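Local atomic coordinates of SusD homolog (PDB entry 4F53), a protein that probably binds glycans, possibly mucin O-glycans, as a SusD-like outer-membrane lipoprotein of Bacteroides ovatus. Residues K85-N90 and M478-E484; L53-F58 and Y75-N79. All blocks are in the same frame, centred on the assembly; numbering follows the deposited sequence. Where two conformers were deposited one is given.

Interaction 1 (K85-N90 and M478-E484); sequences KKIPFN and MPYPTDE
Pro481 lays its ring across the helix 82-106 between Lys85 and Asn90. Its CG lies 3.5 Å from Lys85 O, 4.0 Å from Lys86 CA and 3.6 Å from Asn90 OD1, and its CD sits 3.5 Å from Phe89 CD2; the nearest CA pair is Lys86 to Pro481, 5.3 Å. The helix is kinked here: Pro88 has no amide hydrogen to give, and the N of Phe89 bonds to Lys86 O (3.2 Å), as does that of Asn90 (3.0 Å). Across the contact, Met478 to Pro481 run extended (psi 138° to 155°) before the chain turns into the helix 482-487, with Glu484 N on Pro481 O at 3.0 Å. This joins an early helix of the SusD/RagB fold, which belongs to the TPR clan, to a segment 388 residues later. Phe89 (chi1 t) turns its ring toward the corner formed by Pro481 and Tyr480; Phe89 CZ reaches Tyr480 CD1 at 4.3 Å, the ring planes at 48°, and its edge meets Glu484 CG (4.0 Å from Phe89 CE2). Tyr480 OH is bound to Pro133 O. Water 1 bridges the backbones, donating to Lys85 O (2.6 Å) and Pro479 O (2.8 Å). Beside it the aliphatic part of Lys85 covers selenomethionine Met478 (Lys85 CG to Met478 CE 4.1 Å) and Pro479 (Lys85 CD to Pro479 CG 4.3 Å). At the other end Asn90 (chi1 m) donates from ND2 to Glu484 OE2, 2.9 Å and nearly straight at 168°.

Interaction 2 (L53-F58 and Y75-N79); sequences LMAGAF and YATYN
The last turns of the helix 44-58 face a type I beta turn, Tyr75 to Tyr78 (Tyr78 N on Tyr75 O, 2.9 Å), in the loop from strand 62-64 to helix 82-106 of the SusD/RagB fold, which here folds back on the helix end; Tyr78, last in the turn, is left-handed (phi/psi 67/24°). Two CA pairs set the register: Met54 to Tyr75 (5.5 Å) and Ala57 to Ala76 (5.4 Å). Tyr75 (chi1 m) is the main bump, its ring lying against the Leu53-Met54 backbone: Tyr75 CD2 is 3.5 Å from both Leu53 C and Met54 N, and 3.6 Å from Leu53 CB. Selenomethionine Met54 (chi1 and chi2 t) covers one ring face: its CB makes a CH-pi contact 3.9 Å from the Tyr75 ring centroid, its SE a Met-aromatic contact at 5.1 Å. One helical turn on, two small side chains meet at about the same backbone spacing, Ala57 CB touching Ala76 CB at 3.7 Å. Phe58 (chi1 m) brings its ring up against the turn: CE1 points edge-on at Tyr75 O (3.3 Å) and lies 3.9 Å from Tyr78 CE1, while CZ packs on Tyr75 CB at 3.8 Å. Water 2 sits between the backbones, donating to Leu53 O (2.7 Å) and accepting from Ala76 N (3.0 Å). Tyr75 OH bonds to Trp84 O of helix 82-106. Cohesion thus rests on apolar and aromatic surfaces, and the polar link between the backbones runs through a water.

Along the chain the two are in series, interaction 2 closing before interaction 1 opens, yet they touch in space, their centres about 14 Å apart on the same side of the chain's centre. Two selenomethionines, Pro88 and Tyr75 make the join. Met478 CE meets Tyr75 CD1 at 3.6 Å and Met478 CG meets Met54 SE at 3.8 Å, while Pro88 CG lies 3.7 Å from both Tyr75 OH and Met54 SE. Tyr75 thus packs on both segments of interaction 1. A bound glycerol, probably from the crystallisation liquor, lies about 4 Å from the side chain of Tyr78 in interaction 2; whether it marks a glycan pocket remains open.

Interaction 1 (K85-N90 and M478-E484)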
loop_
_atom_site.group_PDB
_atom_site.type_symbol
_atom_site.label_atom_id
_atom_site.label_comp_id
_atom_site.label_asym_id
_atom_site.label_seq_id
_atom_site.Cartn_x
_atom_site.Cartn_y
_atom_site.Cartn_z
ATOM N N LYS A 85 -8.016 11.410 11.848
ATOM C CA LYS A 85 -8.439 11.789 10.502
ATOM C C LYS A 85 -7.554 12.910 9.917
ATOM O O LYS A 85 -7.500 13.070 8.699
ATOM C CB LYS A 85 -9.913 12.196 10.503
ATOM C CG LYS A 85 -10.817 10.985 10.676
ATOM C CD LYS A 85 -12.263 11.272 10.375
ATOM C CE LYS A 85 -13.034 11.690 11.586
ATOM N NZ LYS A 85 -14.454 11.921 11.244
ATOM N N LYS A 86 -6.817 13.633 10.772
ATOM C CA LYS A 86 -5.945 14.722 10.332
ATOM C C LYS A 86 -4.577 14.209 9.812
ATOM O O LYS A 86 -4.056 14.733 8.826
ATOM C CB LYS A 86 -5.751 15.706 11.500
ATOM C CG LYS A 86 -5.144 17.035 11.132
ATOM C CD LYS A 86 -5.234 18.014 12.297
ATOM C CE LYS A 86 -4.619 19.371 12.007
ATOM N NZ LYS A 86 -3.130 19.350 12.081
ATOM N N ILE A 87 -4.014 13.198 10.473
ATOM C CA ILE A 87 -2.679 12.676 10.218
ATOM C C ILE A 87 -2.444 12.204 8.756
ATOM O O ILE A 87 -1.426 12.653 8.219
ATOM C CB ILE A 87 -2.298 11.595 11.281
ATOM C CG1 ILE A 87 -2.315 12.246 12.678
ATOM C CG2 ILE A 87 -0.894 10.960 10.998
ATOM C CD1 ILE A 87 -2.455 11.293 13.819
ATOM N N PRO A 88 -3.304 11.373 8.056
ATOM C CA PRO A 88 -2.948 10.950 6.689
ATOM C C PRO A 88 -3.049 12.036 5.618
ATOM O O PRO A 88 -2.764 11.754 4.439
ATOM C CB PRO A 88 -3.948 9.822 6.394
ATOM C CG PRO A 88 -4.532 9.445 7.717
ATOM C CD PRO A 88 -4.548 10.707 8.490
ATOM N N PHE A 89 -3.471 13.262 5.998
ATOM C CA PHE A 89 -3.587 14.367 5.059
ATOM C C PHE A 89 -2.531 15.420 5.390
ATOM O O PHE A 89 -1.505 15.479 4.711
ATOM C CB PHE A 89 -5.014 14.961 5.068
ATOM C CG PHE A 89 -5.356 15.884 3.914
ATOM C CD1 PHE A 89 -5.129 15.496 2.593
ATOM C CD2 PHE A 89 -5.949 17.117 4.142
ATOM C CE1 PHE A 89 -5.456 16.347 1.529
ATOM C CE2 PHE A 89 -6.291 17.957 3.076
ATOM C CZ PHE A 89 -6.043 17.568 1.777
ATOM N N ASN A 90 -2.748 16.171 6.477
ATOM C CA ASN A 90 -1.926 17.280 6.960
ATOM C C ASN A 90 -0.479 16.921 7.226
ATOM O O ASN A 90 0.386 17.713 6.872
ATOM C CB ASN A 90 -2.520 17.902 8.239
ATOM C CG ASN A 90 -3.794 18.679 7.998
ATOM O OD1 ASN A 90 -4.858 18.112 7.732
ATOM N ND2 ASN A 90 -3.717 20.000 8.085
HETATM N N MSE A 478 -10.721 8.394 2.468
HETATM C CA MSE A 478 -10.815 9.063 3.751
HETATM C C MSE A 478 -11.501 10.387 3.521
HETATM O O MSE A 478 -11.265 11.008 2.475
HETATM C CB MSE A 478 -9.421 9.255 4.392
HETATM C CG MSE A 478 -8.797 7.947 4.865
HETATM SE SE MSE A 478 -9.678 7.170 6.412
HETATM C CE MSE A 478 -9.381 8.588 7.737
ATOM N N PRO A 479 -12.361 10.842 4.468
ATOM C CA PRO A 479 -12.968 12.168 4.310
ATOM C C PRO A 479 -11.958 13.259 4.652
ATOM O O PRO A 479 -11.020 13.010 5.407
ATOM C CB PRO A 479 -14.134 12.137 5.295
ATOM C CG PRO A 479 -13.707 11.194 6.370
ATOM C CD PRO A 479 -12.724 10.223 5.768
ATOM N N TYR A 480 -12.135 14.461 4.102
ATOM C CA TYR A 480 -11.229 15.576 4.388
ATOM C C TYR A 480 -11.295 15.962 5.862
ATOM O O TYR A 480 -12.392 15.978 6.425
ATOM C CB TYR A 480 -11.559 16.809 3.508
ATOM C CG TYR A 480 -11.359 16.573 2.027
ATOM C CD1 TYR A 480 -10.128 16.153 1.526
ATOM C CD2 TYR A 480 -12.385 16.818 1.116
ATOM C CE1 TYR A 480 -9.937 15.941 0.166
ATOM C CE2 TYR A 480 -12.202 16.609 -0.250
ATOM C CZ TYR A 480 -10.979 16.155 -0.716
ATOM O OH TYR A 480 -10.771 15.944 -2.051
ATOM N N PRO A 481 -10.148 16.276 6.512
ATOM C CA PRO A 481 -10.196 16.717 7.928
ATOM C C PRO A 481 -11.115 17.941 8.112
ATOM O O PRO A 481 -11.106 18.858 7.277
ATOM C CB PRO A 481 -8.735 17.048 8.250
ATOM C CG PRO A 481 -7.929 16.249 7.263
ATOM C CD PRO A 481 -8.762 16.272 5.995
ATOM N N THR A 482 -11.927 17.938 9.211
ATOM C CA THR A 482 -12.891 18.991 9.554
ATOM C C THR A 482 -12.208 20.374 9.636
ATOM O O THR A 482 -12.820 21.375 9.277
ATOM C CB THR A 482 -13.657 18.631 10.859
ATOM O OG1 THR A 482 -14.503 19.718 11.235
ATOM C CG2 THR A 482 -12.740 18.248 12.033
ATOM N N ASP A 483 -10.940 20.420 10.095
ATOM C CA ASP A 483 -10.143 21.648 10.261
ATOM C C ASP A 483 -9.859 22.333 8.945
ATOM O O ASP A 483 -9.662 23.551 8.929
ATOM C CB ASP A 483 -8.798 21.347 10.957
ATOM C CG ASP A 483 -8.844 21.241 12.475
ATOM O OD1 ASP A 483 -9.699 21.915 13.094
ATOM O OD2 ASP A 483 -7.979 20.529 13.052
ATOM N N GLU A 484 -9.825 21.561 7.839
ATOM C CA GLU A 484 -9.574 22.107 6.505
ATOM C C GLU A 484 -10.802 22.867 6.011
ATOM O O GLU A 484 -10.642 23.884 5.331
ATOM C CB GLU A 484 -9.106 21.025 5.514
ATOM C CG GLU A 484 -7.708 20.505 5.822
ATOM C CD GLU A 484 -6.667 21.558 6.164
ATOM O OE1 GLU A 484 -6.460 22.478 5.342
ATOM O OE2 GLU A 484 -6.084 21.482 7.270
HETATM O O HOH W 1 -9.021 11.846 6.910
#

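Interaction 2 (L53-F58 and Y75-N79)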
loop_
_atom_site.group_PDB
_atom_site.type_symbol
_atom_site.label_atom_id
_atom_site.label_comp_id
_atom_site.label_asym_id
_atom_site.label_seq_id
_atom_site.Cartn_x
_atom_site.Cartn_y
_atom_site.Cartn_z
ATOM N N LEU A 53 -2.286 1.381 11.069
ATOM C CA LEU A 53 -3.672 1.524 11.492
ATOM C C LEU A 53 -4.611 1.791 10.317
ATOM O O LEU A 53 -5.731 1.279 10.305
ATOM C CB LEU A 53 -3.805 2.651 12.557
ATOM C CG LEU A 53 -3.241 2.356 13.950
ATOM C CD1 LEU A 53 -2.928 3.661 14.681
ATOM C CD2 LEU A 53 -4.208 1.516 14.770
HETATM N N MSE A 54 -4.178 2.590 9.342
HETATM C CA MSE A 54 -5.054 2.888 8.223
HETATM C C MSE A 54 -4.896 1.865 7.094
HETATM O O MSE A 54 -5.784 1.032 6.930
HETATM C CB MSE A 54 -4.842 4.321 7.701
HETATM C CG MSE A 54 -5.862 4.693 6.598
HETATM SE SE MSE A 54 -5.489 6.391 5.767
HETATM C CE MSE A 54 -3.937 5.861 4.640
ATOM N N ALA A 55 -3.794 1.937 6.319
ATOM C CA ALA A 55 -3.551 1.118 5.138
ATOM C C ALA A 55 -3.468 -0.395 5.464
ATOM O O ALA A 55 -3.968 -1.206 4.684
ATOM C CB ALA A 55 -2.286 1.579 4.443
ATOM N N GLY A 56 -2.885 -0.744 6.615
ATOM C CA GLY A 56 -2.758 -2.122 7.072
ATOM C C GLY A 56 -4.103 -2.778 7.282
ATOM O O GLY A 56 -4.294 -3.939 6.898
ATOM N N ALA A 57 -5.052 -2.022 7.880
ATOM C CA ALA A 57 -6.438 -2.468 8.087
ATOM C C ALA A 57 -7.194 -2.627 6.748
ATOM O O ALA A 57 -7.788 -3.675 6.482
ATOM C CB ALA A 57 -7.186 -1.463 8.971
ATOM N N PHE A 58 -7.186 -1.560 5.934
ATOM C CA PHE A 58 -7.945 -1.474 4.691
ATOM C C PHE A 58 -7.395 -2.413 3.607
ATOM O O PHE A 58 -8.184 -2.887 2.790
ATOM C CB PHE A 58 -8.026 -0.015 4.189
ATOM C CG PHE A 58 -8.746 0.977 5.088
ATOM C CD1 PHE A 58 -9.685 0.548 6.021
ATOM C CD2 PHE A 58 -8.519 2.345 4.966
ATOM C CE1 PHE A 58 -10.368 1.476 6.839
ATOM C CE2 PHE A 58 -9.204 3.269 5.780
ATOM C CZ PHE A 58 -10.122 2.827 6.714
ATOM N N TYR A 75 -9.568 3.494 12.359
ATOM C CA TYR A 75 -9.847 3.507 10.926
ATOM C C TYR A 75 -10.569 2.204 10.519
ATOM O O TYR A 75 -11.549 2.255 9.787
ATOM C CB TYR A 75 -8.557 3.661 10.097
ATOM C CG TYR A 75 -7.674 4.844 10.440
ATOM C CD1 TYR A 75 -7.998 6.130 10.008
ATOM C CD2 TYR A 75 -6.442 4.659 11.062
ATOM C CE1 TYR A 75 -7.150 7.215 10.259
ATOM C CE2 TYR A 75 -5.571 5.730 11.291
ATOM C CZ TYR A 75 -5.930 7.007 10.891
ATOM O OH TYR A 75 -5.067 8.051 11.145
ATOM N N ALA A 76 -10.090 1.049 11.041
ATOM C CA ALA A 76 -10.596 -0.291 10.755
ATOM C C ALA A 76 -12.091 -0.419 11.003
ATOM O O ALA A 76 -12.771 -1.057 10.203
ATOM C CB ALA A 76 -9.845 -1.327 11.584
ATOM N N THR A 77 -12.607 0.180 12.096
ATOM C CA THR A 77 -14.031 0.089 12.432
ATOM C C THR A 77 -14.803 1.332 11.903
ATOM O O THR A 77 -15.978 1.487 12.185
ATOM C CB THR A 77 -14.207 -0.173 13.948
ATOM O OG1 THR A 77 -13.478 0.805 14.694
ATOM C CG2 THR A 77 -13.745 -1.562 14.339
ATOM N N TYR A 78 -14.148 2.166 11.090
ATOM C CA TYR A 78 -14.736 3.320 10.387
ATOM C C TYR A 78 -15.189 4.442 11.308
ATOM O O TYR A 78 -15.991 5.274 10.889
ATOM C CB TYR A 78 -15.905 2.886 9.456
ATOM C CG TYR A 78 -15.581 1.676 8.600
ATOM C CD1 TYR A 78 -14.458 1.659 7.774
ATOM C CD2 TYR A 78 -16.371 0.529 8.648
ATOM C CE1 TYR A 78 -14.143 0.539 6.999
ATOM C CE2 TYR A 78 -16.068 -0.594 7.869
ATOM C CZ TYR A 78 -14.982 -0.565 7.012
ATOM O OH TYR A 78 -14.728 -1.643 6.201
ATOM N N ASN A 79 -14.619 4.527 12.508
ATOM C CA ASN A 79 -14.940 5.597 13.451
ATOM C C ASN A 79 -13.637 6.208 14.039
ATOM O O ASN A 79 -13.548 6.350 15.263
ATOM C CB ASN A 79 -15.893 5.069 14.576
ATOM C CG ASN A 79 -15.317 3.964 15.449
ATOM O OD1 ASN A 79 -14.359 3.277 15.091
ATOM N ND2 ASN A 79 -15.884 3.777 16.619
HETATM O O HOH W 2 -7.430 1.095 12.366
#